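Local coordinates for periplasmic protein-probably involved in high-affinity Fe2+ transport (Escherichia coli F11, PDB 5I0Y) that probably takes part in high-affinity iron uptake as a periplasmic copper-binding protein, its copper site being required for iron transport, at residues B[71-77]-B[109-115]; B[81-87]-B[99-105]; B[65-70]-B[116-122]. The protein carries 1 engineered substitution. All coordinates share one frame; numbering follows the deposited sequence. Where two conformers were deposited one is given.

Contact 1: B[71-77]-B[109-115]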
loop_
_atom_site.group_PDB
_atom_site.type_symbol
_atom_site.label_atom_id
_atom_site.label_comp_id
_atom_site.label_asym_id
_atom_site.label_seq_id
_atom_site.Cartn_x
_atom_site.Cartn_y
_atom_site.Cartn_z
ATOM N N SER B 71 10.133 -8.952 -7.190
ATOM C CA SER B 71 10.902 -10.170 -6.964
ATOM C C SER B 71 12.385 -9.804 -6.930
ATOM O O SER B 71 12.760 -8.689 -7.277
ATOM C CB SER B 71 10.616 -11.252 -8.002
ATOM O OG SER B 71 11.028 -10.849 -9.283
ATOM N N TYR B 72 13.209 -10.728 -6.464
ATOM C CA TYR B 72 14.637 -10.465 -6.370
ATOM C C TYR B 72 15.461 -11.612 -6.941
ATOM O O TYR B 72 15.016 -12.753 -6.976
ATOM C CB TYR B 72 15.050 -10.185 -4.899
ATOM C CG TYR B 72 14.975 -11.411 -4.012
ATOM C CD1 TYR B 72 16.035 -12.322 -3.957
ATOM C CD2 TYR B 72 13.827 -11.690 -3.269
ATOM C CE1 TYR B 72 15.977 -13.453 -3.165
ATOM C CE2 TYR B 72 13.760 -12.829 -2.468
ATOM C CZ TYR B 72 14.837 -13.709 -2.445
ATOM O OH TYR B 72 14.821 -14.856 -1.682
ATOM N N THR B 73 16.679 -11.277 -7.355
ATOM C CA THR B 73 17.683 -12.272 -7.726
ATOM C C THR B 73 18.932 -11.913 -6.949
ATOM O O THR B 73 19.476 -10.830 -7.131
ATOM C CB THR B 73 17.978 -12.256 -9.237
ATOM O OG1 THR B 73 16.762 -12.480 -9.957
ATOM C CG2 THR B 73 18.993 -13.351 -9.597
ATOM N N LEU B 74 19.355 -12.812 -6.070
ATOM C CA LEU B 74 20.473 -12.584 -5.171
ATOM C C LEU B 74 21.618 -13.491 -5.583
ATOM O O LEU B 74 21.425 -14.686 -5.785
ATOM C CB LEU B 74 20.035 -12.909 -3.734
ATOM C CG LEU B 74 21.028 -12.754 -2.580
ATOM C CD1 LEU B 74 21.374 -11.273 -2.397
ATOM C CD2 LEU B 74 20.463 -13.379 -1.300
ATOM N N VAL B 75 22.807 -12.911 -5.693
ATOM C CA VAL B 75 23.978 -13.664 -6.140
ATOM C C VAL B 75 25.125 -13.407 -5.182
ATOM O O VAL B 75 25.484 -12.265 -4.917
ATOM C CB VAL B 75 24.391 -13.302 -7.600
ATOM C CG1 VAL B 75 25.627 -14.084 -8.043
ATOM C CG2 VAL B 75 23.243 -13.529 -8.576
ATOM N N ASN B 76 25.694 -14.480 -4.642
ATOM C CA ASN B 76 26.949 -14.378 -3.931
ATOM C C ASN B 76 28.029 -14.374 -5.024
ATOM O O ASN B 76 28.243 -15.384 -5.714
ATOM C CB ASN B 76 27.114 -15.545 -2.946
ATOM C CG ASN B 76 28.447 -15.521 -2.232
ATOM O OD1 ASN B 76 29.470 -15.167 -2.823
ATOM N ND2 ASN B 76 28.452 -15.913 -0.954
ATOM N N ASN B 77 28.651 -13.217 -5.232
ATOM C CA ASN B 77 29.634 -13.048 -6.302
ATOM C C ASN B 77 30.920 -13.831 -6.070
ATOM O O ASN B 77 31.653 -14.115 -7.024
ATOM C CB ASN B 77 29.979 -11.570 -6.483
ATOM C CG ASN B 77 28.876 -10.777 -7.151
ATOM O OD1 ASN B 77 28.788 -9.561 -6.959
ATOM N ND2 ASN B 77 28.047 -11.439 -7.948
ATOM N N ASN B 109 30.779 -11.041 -0.873
ATOM C CA ASN B 109 30.339 -9.980 -1.760
ATOM C C ASN B 109 29.096 -10.427 -2.511
ATOM O O ASN B 109 29.088 -11.501 -3.120
ATOM C CB ASN B 109 31.454 -9.659 -2.751
ATOM C CG ASN B 109 32.709 -9.188 -2.059
ATOM O OD1 ASN B 109 32.727 -8.118 -1.460
ATOM N ND2 ASN B 109 33.769 -10.000 -2.118
ATOM N N TYR B 110 28.043 -9.622 -2.448
ATOM C CA TYR B 110 26.784 -9.943 -3.103
ATOM C C TYR B 110 26.314 -8.913 -4.132
ATOM O O TYR B 110 26.639 -7.725 -4.040
ATOM C CB TYR B 110 25.691 -10.035 -2.041
ATOM C CG TYR B 110 25.657 -11.332 -1.295
ATOM C CD1 TYR B 110 24.772 -12.337 -1.654
ATOM C CD2 TYR B 110 26.491 -11.532 -0.202
ATOM C CE1 TYR B 110 24.725 -13.529 -0.957
ATOM C CE2 TYR B 110 26.474 -12.733 0.491
ATOM C CZ TYR B 110 25.578 -13.714 0.117
ATOM O OH TYR B 110 25.532 -14.904 0.815
ATOM N N LYS B 111 25.552 -9.406 -5.103
ATOM C CA LYS B 111 24.743 -8.581 -5.984
ATOM C C LYS B 111 23.298 -8.927 -5.663
ATOM O O LYS B 111 22.989 -10.087 -5.391
ATOM C CB LYS B 111 25.017 -8.923 -7.453
ATOM C CG LYS B 111 23.922 -8.441 -8.391
ATOM C CD LYS B 111 24.231 -8.701 -9.857
ATOM C CE LYS B 111 23.557 -7.640 -10.718
ATOM N NZ LYS B 111 23.158 -8.104 -12.071
ATOM N N VAL B 112 22.418 -7.926 -5.640
ATOM C CA VAL B 112 20.983 -8.201 -5.625
ATOM C C VAL B 112 20.295 -7.304 -6.643
ATOM O O VAL B 112 20.607 -6.111 -6.751
ATOM C CB VAL B 112 20.343 -8.143 -4.211
ATOM C CG1 VAL B 112 20.283 -6.720 -3.638
ATOM C CG2 VAL B 112 18.969 -8.802 -4.213
ATOM N N THR B 113 19.389 -7.916 -7.398
ATOM C CA THR B 113 18.565 -7.195 -8.352
ATOM C C THR B 113 17.102 -7.328 -7.937
ATOM O O THR B 113 16.624 -8.420 -7.662
ATOM C CB THR B 113 18.799 -7.693 -9.784
ATOM O OG1 THR B 113 20.178 -7.484 -10.116
ATOM C CG2 THR B 113 17.932 -6.928 -10.818
ATOM N N TYR B 114 16.423 -6.188 -7.880
ATOM C CA TYR B 114 14.982 -6.160 -7.659
ATOM C C TYR B 114 14.282 -5.960 -8.989
ATOM O O TYR B 114 14.642 -5.068 -9.741
ATOM C CB TYR B 114 14.592 -5.060 -6.671
ATOM C CG TYR B 114 15.091 -5.241 -5.252
ATOM C CD1 TYR B 114 15.552 -6.481 -4.777
ATOM C CD2 TYR B 114 15.052 -4.169 -4.353
ATOM C CE1 TYR B 114 16.002 -6.620 -3.478
ATOM C CE2 TYR B 114 15.481 -4.313 -3.045
ATOM C CZ TYR B 114 15.959 -5.536 -2.614
ATOM O OH TYR B 114 16.377 -5.722 -1.309
ATOM N N HIS B 115 13.286 -6.801 -9.257
ATOM C CA HIS B 115 12.465 -6.745 -10.483
ATOM C C HIS B 115 11.139 -6.152 -10.124
ATOM O O HIS B 115 10.377 -6.773 -9.377
ATOM C CB HIS B 115 12.278 -8.147 -11.065
ATOM C CG HIS B 115 13.553 -8.961 -11.121
ATOM N ND1 HIS B 115 14.563 -8.661 -11.970
ATOM C CD2 HIS B 115 13.962 -10.083 -10.402
ATOM C CE1 HIS B 115 15.561 -9.543 -11.808
ATOM N NE2 HIS B 115 15.200 -10.417 -10.847
HETATM O O HOH W 1 21.304 -10.207 -9.269
#
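S71, T73 and V75 pair with H115, T113 and K111 in reciprocal backbone hydrogen bonds, and N77 N adds a seventh to N109 O; strands 71-76 and 109-115 run antiparallel at 163°. The one direct side-chain hydrogen bond lies on the face of S71, T73 and H115. There H115 NE2 donates to T73 OG1 over 2.7 Å, with the hydroxyl almost exactly in the imidazole plane. T73 OG1 is anti to its carbonyl carbon (chi1 -57°), which swings it to that ring edge, and it is also bonded to E84; H115 ND1 is held by D142, so both ring nitrogens are engaged. A water donates to T73 O and meets T113 OG1, which is also hydrogen-bonded to S144 OG. On the other face the packing is largely apolar. L74 CD1 reaches Y110 CD1 at 3.6 Å and V112 CB at 3.8 Å, the branched leucine tip touching both. N76 CA makes a CH-pi contact over one face of the Y110 ring, 4.0 Å from the centroid, while the N76 amide turns to M105 O and Y110 OH to G106 O. Strand 82-92 pairs with the other edge of 71-76, through Y72 and L74, and edge strand 141-149 with 109-115.

Contact 2: B[81-87]-B[99-105]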
loop_
_atom_site.group_PDB
_atom_site.type_symbol
_atom_site.label_atom_id
_atom_site.label_comp_id
_atom_site.label_asym_id
_atom_site.label_seq_id
_atom_site.Cartn_x
_atom_site.Cartn_y
_atom_site.Cartn_z
ATOM N N GLU B 81 26.807 -18.637 -6.116
ATOM C CA GLU B 81 25.504 -19.181 -5.717
ATOM C C GLU B 81 24.392 -18.138 -5.909
ATOM O O GLU B 81 24.572 -16.961 -5.589
ATOM C CB GLU B 81 25.524 -19.685 -4.271
ATOM C CG GLU B 81 24.404 -20.684 -3.992
ATOM C CD GLU B 81 24.306 -21.097 -2.540
ATOM O OE1 GLU B 81 25.280 -20.930 -1.783
ATOM O OE2 GLU B 81 23.238 -21.599 -2.147
ATOM N N LYS B 82 23.264 -18.590 -6.445
ATOM C CA LYS B 82 22.152 -17.711 -6.799
ATOM C C LYS B 82 20.857 -18.146 -6.112
ATOM O O LYS B 82 20.612 -19.335 -5.920
ATOM C CB LYS B 82 21.949 -17.734 -8.313
ATOM C CG LYS B 82 20.828 -16.829 -8.817
ATOM C CD LYS B 82 20.672 -16.906 -10.326
ATOM C CE LYS B 82 21.889 -16.325 -11.027
ATOM N NZ LYS B 82 21.929 -16.686 -12.472
ATOM N N GLN B 83 20.033 -17.167 -5.743
ATOM C CA GLN B 83 18.733 -17.427 -5.129
ATOM C C GLN B 83 17.746 -16.434 -5.702
ATOM O O GLN B 83 18.074 -15.258 -5.881
ATOM C CB GLN B 83 18.840 -17.246 -3.614
ATOM C CG GLN B 83 17.587 -17.586 -2.818
ATOM C CD GLN B 83 17.727 -17.173 -1.368
ATOM O OE1 GLN B 83 18.683 -17.551 -0.690
ATOM N NE2 GLN B 83 16.801 -16.367 -0.895
ATOM N N GLU B 84 16.548 -16.912 -6.014
ATOM C CA GLU B 84 15.465 -16.069 -6.498
ATOM C C GLU B 84 14.307 -16.174 -5.521
ATOM O O GLU B 84 14.122 -17.211 -4.870
ATOM C CB GLU B 84 14.987 -16.511 -7.885
ATOM C CG GLU B 84 16.051 -17.118 -8.793
ATOM C CD GLU B 84 16.422 -16.256 -9.991
ATOM O OE1 GLU B 84 15.995 -15.081 -10.088
ATOM O OE2 GLU B 84 17.175 -16.766 -10.850
ATOM N N GLY B 85 13.532 -15.102 -5.403
ATOM C CA GLY B 85 12.351 -15.126 -4.545
ATOM C C GLY B 85 11.495 -13.899 -4.773
ATOM O O GLY B 85 11.757 -13.094 -5.669
ATOM N N THR B 86 10.418 -13.793 -4.004
ATOM C CA THR B 86 9.480 -12.691 -4.132
ATOM C C THR B 86 9.357 -11.992 -2.784
ATOM O O THR B 86 9.554 -12.595 -1.728
ATOM C CB THR B 86 8.090 -13.193 -4.549
ATOM O OG1 THR B 86 7.668 -14.173 -3.592
ATOM C CG2 THR B 86 8.150 -13.810 -5.953
ATOM N N PHE B 87 9.059 -10.705 -2.844
ATOM C CA PHE B 87 8.737 -9.927 -1.639
ATOM C C PHE B 87 7.233 -9.827 -1.486
ATOM O O PHE B 87 6.477 -9.966 -2.448
ATOM C CB PHE B 87 9.297 -8.501 -1.710
ATOM C CG PHE B 87 10.805 -8.401 -1.645
ATOM C CD1 PHE B 87 11.572 -9.285 -0.889
ATOM C CD2 PHE B 87 11.442 -7.362 -2.295
ATOM C CE1 PHE B 87 12.949 -9.149 -0.830
ATOM C CE2 PHE B 87 12.816 -7.225 -2.245
ATOM C CZ PHE B 87 13.567 -8.108 -1.493
ATOM N N GLY B 99 9.193 -6.919 1.540
ATOM C CA GLY B 99 10.293 -7.733 2.038
ATOM C C GLY B 99 9.988 -9.190 2.206
ATOM O O GLY B 99 8.909 -9.649 1.852
ATOM N N ALA B 100 10.986 -9.915 2.709
ATOM C CA ALA B 100 10.876 -11.368 2.959
ATOM C C ALA B 100 12.036 -11.815 3.817
ATOM O O ALA B 100 13.157 -11.335 3.659
ATOM C CB ALA B 100 10.864 -12.179 1.663
ATOM N N ASN B 101 11.776 -12.742 4.737
ATOM C CA ASN B 101 12.864 -13.479 5.386
ATOM C C ASN B 101 13.547 -14.342 4.334
ATOM O O ASN B 101 12.883 -15.005 3.532
ATOM C CB ASN B 101 12.327 -14.404 6.469
ATOM C CG ASN B 101 11.976 -13.681 7.756
ATOM O OD1 ASN B 101 12.279 -12.493 7.971
ATOM N ND2 ASN B 101 11.373 -14.440 8.674
ATOM N N ILE B 102 14.870 -14.341 4.372
ATOM C CA ILE B 102 15.635 -15.174 3.466
ATOM C C ILE B 102 16.836 -15.804 4.168
ATOM O O ILE B 102 17.370 -15.278 5.146
ATOM C CB ILE B 102 16.110 -14.403 2.210
ATOM C CG1 ILE B 102 17.101 -13.320 2.604
ATOM C CG2 ILE B 102 14.942 -13.821 1.402
ATOM C CD1 ILE B 102 17.873 -12.779 1.415
ATOM N N LYS B 103 17.247 -16.949 3.638
ATOM C CA LYS B 103 18.493 -17.554 4.051
ATOM C C LYS B 103 19.553 -17.027 3.105
ATOM O O LYS B 103 19.391 -17.110 1.893
ATOM C CB LYS B 103 18.389 -19.080 3.987
ATOM C CG LYS B 103 19.581 -19.816 4.577
ATOM C CD LYS B 103 19.490 -21.313 4.329
ATOM C CE LYS B 103 20.861 -21.957 4.452
ATOM N NZ LYS B 103 21.766 -21.492 3.360
ATOM N N MET B 104 20.608 -16.452 3.667
ATOM C CA MET B 104 21.749 -15.989 2.876
ATOM C C MET B 104 22.622 -17.170 2.432
ATOM O O MET B 104 22.362 -18.319 2.779
ATOM C CB MET B 104 22.530 -14.936 3.659
ATOM C CG MET B 104 21.767 -13.616 3.809
ATOM S SD MET B 104 21.476 -12.715 2.263
ATOM C CE MET B 104 23.076 -11.951 2.030
ATOM N N MET B 105 23.664 -16.863 1.667
ATOM C CA MET B 105 24.512 -17.886 1.077
ATOM C C MET B 105 25.963 -17.671 1.506
ATOM O O MET B 105 26.893 -17.724 0.691
ATOM C CB MET B 105 24.334 -17.876 -0.448
ATOM C CG MET B 105 22.870 -18.007 -0.849
ATOM S SD MET B 105 22.532 -17.973 -2.615
ATOM C CE MET B 105 22.475 -16.220 -2.970
HETATM O O HOH W 2 27.579 -19.436 -1.487
#
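Segments 81-87 and 99-105 run in nearly opposite directions, 169° apart end to end; their backbones are closest at F87 and G99, whose CA atoms are 4.6 Å apart, bow out to 10.0 Å between E84 CA and I102 CA, and approach again to 7.0 Å between E81 CA and M105 CA. At the close end F87 brings its ring obliquely against the backbone of G99: CD1 is 3.5 Å from G99 C, an approach suited to glycine, which has no side chain. The small methyl of A100 sits at the edge of the same ring, in its plane, with CB 3.9 Å from F87 CD1. Where the backbones are apart, side chains span the distance. Q83 extends from its strand, CG anti to the backbone N (chi1 -176°), and brings its amide group over to I102 and the backbone of K103. M105, long and unbranched, meets E81 at the far end. In one of its two conformers SD lies 3.6 Å from E81 CG, against the extended glutamate, and the bend at the last torsion (chi3 -84°) carries CE back toward E81 O and Q83 CB. The carboxylate of E81 is tied to M105 by a water that donates to E81 OE1 and to M105 O, a polar link suited to this exposed end. The M105 backbone is also held, N by Y110 OH and O by N76 ND2. The arrangement is that of a beta hairpin, strands 82-92 and 95-102, whose arms bow apart beyond F87 and G99; the turn end carries M90 and H97, which bind copper together with H44.

Contact 3: B[65-70]-B[116-122]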
loop_
_atom_site.group_PDB
_atom_site.type_symbol
_atom_site.label_atom_id
_atom_site.label_comp_id
_atom_site.label_asym_id
_atom_site.label_seq_id
_atom_site.Cartn_x
_atom_site.Cartn_y
_atom_site.Cartn_z
ATOM N N ILE B 65 5.457 3.996 -2.024
ATOM C CA ILE B 65 4.771 3.608 -3.255
ATOM C C ILE B 65 4.113 2.248 -2.995
ATOM O O ILE B 65 4.809 1.254 -2.839
ATOM C CB ILE B 65 5.750 3.503 -4.435
ATOM C CG1 ILE B 65 6.535 4.820 -4.646
ATOM C CG2 ILE B 65 4.985 3.098 -5.692
ATOM C CD1 ILE B 65 5.705 6.048 -4.990
ATOM N N PRO B 66 2.767 2.209 -2.928
ATOM C CA PRO B 66 2.031 0.979 -2.612
ATOM C C PRO B 66 1.705 0.157 -3.846
ATOM O O PRO B 66 1.863 0.641 -4.976
ATOM C CB PRO B 66 0.742 1.530 -1.988
ATOM C CG PRO B 66 0.458 2.756 -2.817
ATOM C CD PRO B 66 1.834 3.334 -3.160
ATOM N N TYR B 67 1.292 -1.089 -3.632
ATOM C CA TYR B 67 0.784 -1.979 -4.706
ATOM C C TYR B 67 1.839 -2.387 -5.723
ATOM O O TYR B 67 1.491 -2.822 -6.823
ATOM C CB TYR B 67 -0.468 -1.394 -5.393
ATOM C CG TYR B 67 -1.611 -1.304 -4.425
ATOM C CD1 TYR B 67 -2.449 -2.398 -4.197
ATOM C CD2 TYR B 67 -1.844 -0.129 -3.727
ATOM C CE1 TYR B 67 -3.505 -2.306 -3.292
ATOM C CE2 TYR B 67 -2.886 -0.035 -2.818
ATOM C CZ TYR B 67 -3.696 -1.114 -2.608
ATOM O OH TYR B 67 -4.721 -0.965 -1.697
ATOM N N LEU B 68 3.115 -2.321 -5.349
ATOM C CA LEU B 68 4.155 -2.810 -6.259
ATOM C C LEU B 68 4.241 -4.335 -6.208
ATOM O O LEU B 68 3.837 -4.966 -5.230
ATOM C CB LEU B 68 5.515 -2.209 -5.906
ATOM C CG LEU B 68 5.601 -0.692 -6.073
ATOM C CD1 LEU B 68 6.958 -0.180 -5.619
ATOM C CD2 LEU B 68 5.322 -0.239 -7.500
ATOM N N THR B 69 4.791 -4.939 -7.266
ATOM C CA THR B 69 5.099 -6.357 -7.300
ATOM C C THR B 69 6.604 -6.443 -7.507
ATOM O O THR B 69 7.149 -5.906 -8.476
ATOM C CB THR B 69 4.355 -7.029 -8.448
ATOM O OG1 THR B 69 2.954 -6.806 -8.242
ATOM C CG2 THR B 69 4.640 -8.537 -8.476
ATOM N N ILE B 70 7.270 -7.122 -6.590
ATOM C CA ILE B 70 8.726 -7.118 -6.567
ATOM C C ILE B 70 9.250 -8.502 -6.300
ATOM O O ILE B 70 8.864 -9.146 -5.301
ATOM C CB ILE B 70 9.299 -6.145 -5.512
ATOM C CG1 ILE B 70 8.673 -4.767 -5.681
ATOM C CG2 ILE B 70 10.824 -6.070 -5.628
ATOM C CD1 ILE B 70 9.077 -3.789 -4.598
ATOM N N ILE B 116 10.872 -4.934 -10.603
ATOM C CA ILE B 116 9.733 -4.138 -10.118
ATOM C C ILE B 116 8.668 -3.936 -11.192
ATOM O O ILE B 116 8.969 -3.550 -12.328
ATOM C CB ILE B 116 10.242 -2.787 -9.595
ATOM C CG1 ILE B 116 11.299 -3.053 -8.529
ATOM C CG2 ILE B 116 9.107 -1.974 -8.974
ATOM C CD1 ILE B 116 11.985 -1.824 -8.021
ATOM N N GLU B 117 7.417 -4.184 -10.818
ATOM C CA GLU B 117 6.280 -3.945 -11.702
ATOM C C GLU B 117 5.361 -2.920 -11.049
ATOM O O GLU B 117 5.242 -2.897 -9.821
ATOM C CB GLU B 117 5.526 -5.255 -11.960
ATOM C CG GLU B 117 6.269 -6.162 -12.924
ATOM C CD GLU B 117 5.756 -7.583 -12.891
ATOM O OE1 GLU B 117 5.750 -8.192 -11.802
ATOM O OE2 GLU B 117 5.370 -8.108 -13.955
ATOM N N PRO B 118 4.723 -2.058 -11.857
ATOM C CA PRO B 118 3.975 -0.922 -11.330
ATOM C C PRO B 118 2.652 -1.313 -10.659
ATOM O O PRO B 118 2.187 -2.445 -10.794
ATOM C CB PRO B 118 3.738 -0.048 -12.575
ATOM C CG PRO B 118 3.668 -1.053 -13.680
ATOM C CD PRO B 118 4.720 -2.066 -13.335
ATOM N N PRO B 119 2.050 -0.356 -9.946
ATOM C CA PRO B 119 0.856 -0.624 -9.142
ATOM C C PRO B 119 -0.348 -1.150 -9.920
ATOM O O PRO B 119 -1.210 -1.797 -9.326
ATOM C CB PRO B 119 0.570 0.734 -8.502
ATOM C CG PRO B 119 1.923 1.352 -8.379
ATOM C CD PRO B 119 2.586 0.991 -9.672
ATOM N N SER B 120 -0.399 -0.906 -11.230
ATOM C CA SER B 120 -1.468 -1.474 -12.043
ATOM C C SER B 120 -1.537 -2.994 -11.910
ATOM O O SER B 120 -2.622 -3.580 -11.937
ATOM C CB SER B 120 -1.282 -1.069 -13.508
ATOM O OG SER B 120 0.025 -1.376 -13.938
ATOM N N LYS B 121 -0.402 -3.664 -11.765
ATOM C CA LYS B 121 -0.430 -5.119 -11.769
ATOM C C LYS B 121 -1.179 -5.706 -10.562
ATOM O O LYS B 121 -1.922 -6.694 -10.683
ATOM C CB LYS B 121 0.984 -5.692 -11.906
ATOM C CG LYS B 121 1.023 -7.219 -11.893
ATOM C CD LYS B 121 2.444 -7.737 -11.979
ATOM C CE LYS B 121 2.456 -9.245 -11.863
ATOM N NZ LYS B 121 2.003 -9.860 -13.132
ATOM N N ALA B 122 -0.996 -5.089 -9.403
ATOM C CA ALA B 122 -1.576 -5.590 -8.159
ATOM C C ALA B 122 -2.930 -4.966 -7.861
ATOM O O ALA B 122 -3.488 -5.199 -6.788
ATOM C CB ALA B 122 -0.607 -5.374 -6.986
HETATM O O HOH W 3 2.009 -4.405 -8.927
#
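The phenol ring of Y67 meets A122 O obliquely, 4.0 Å from CD1, and stacks on the ring of Y67 from the second subunit, where its OH is also bonded to that tyrosine's backbone N. The pyrrolidine ring of P119 lies alongside L68, both pointing the same way, with L68 CD2 3.7 Å from P119 CD. P119 CB meets Y67 CB, and P119 CA approaches Y67 O in a CA-H...O contact; a rigid proline suits this turn, since its ring offers a compact apolar surface. Further along, the strands pair regularly: E117 N donates to T69 O at 2.9 Å, while the return bond from T69 N to E117 O is weak. I70 CG2 packs on I116 CG1 on the buried face. On the other face T69 OG1 is anti to the carbonyl carbon (chi1 -59°), which leaves CG2 anti to the backbone N and 3.5 Å from E117 OE1, while the hydroxyl faces K121 and A122. Where the strands part, a water bridges them: it donates to Y67 O and P118 O and accepts from T69 OG1, each at 2.7 Å. K121 and E117 make a long salt bridge above the threonine. The backbones of I70 and I116 hydrogen-bond to F87 of strand 82-92 and F141 of strand 141-149, while I65, L68 and I70 pack on I49 of strand 43-51.

In the fold
All three contacts belong to or extend from one antiparallel sheet. Contacts 1 and 3 share strands 69-76 and 108-117, following each other along the same pair with centres about 19 Å apart; contact 2 belongs to the neighbouring hairpin of strands 82-92 and 95-102, its centre about 8 Å from that of contact 1 and about 19 Å from that of contact 3. Along the chain they are nested: contact 2 inside the loop closed by contact 1, and that inside the loop closed by contact 3. The sheet thus ties the hairpin bearing two copper ligands to the adjoining pair of strands 69-76 and 108-117, whose contact 3 end reaches the second subunit.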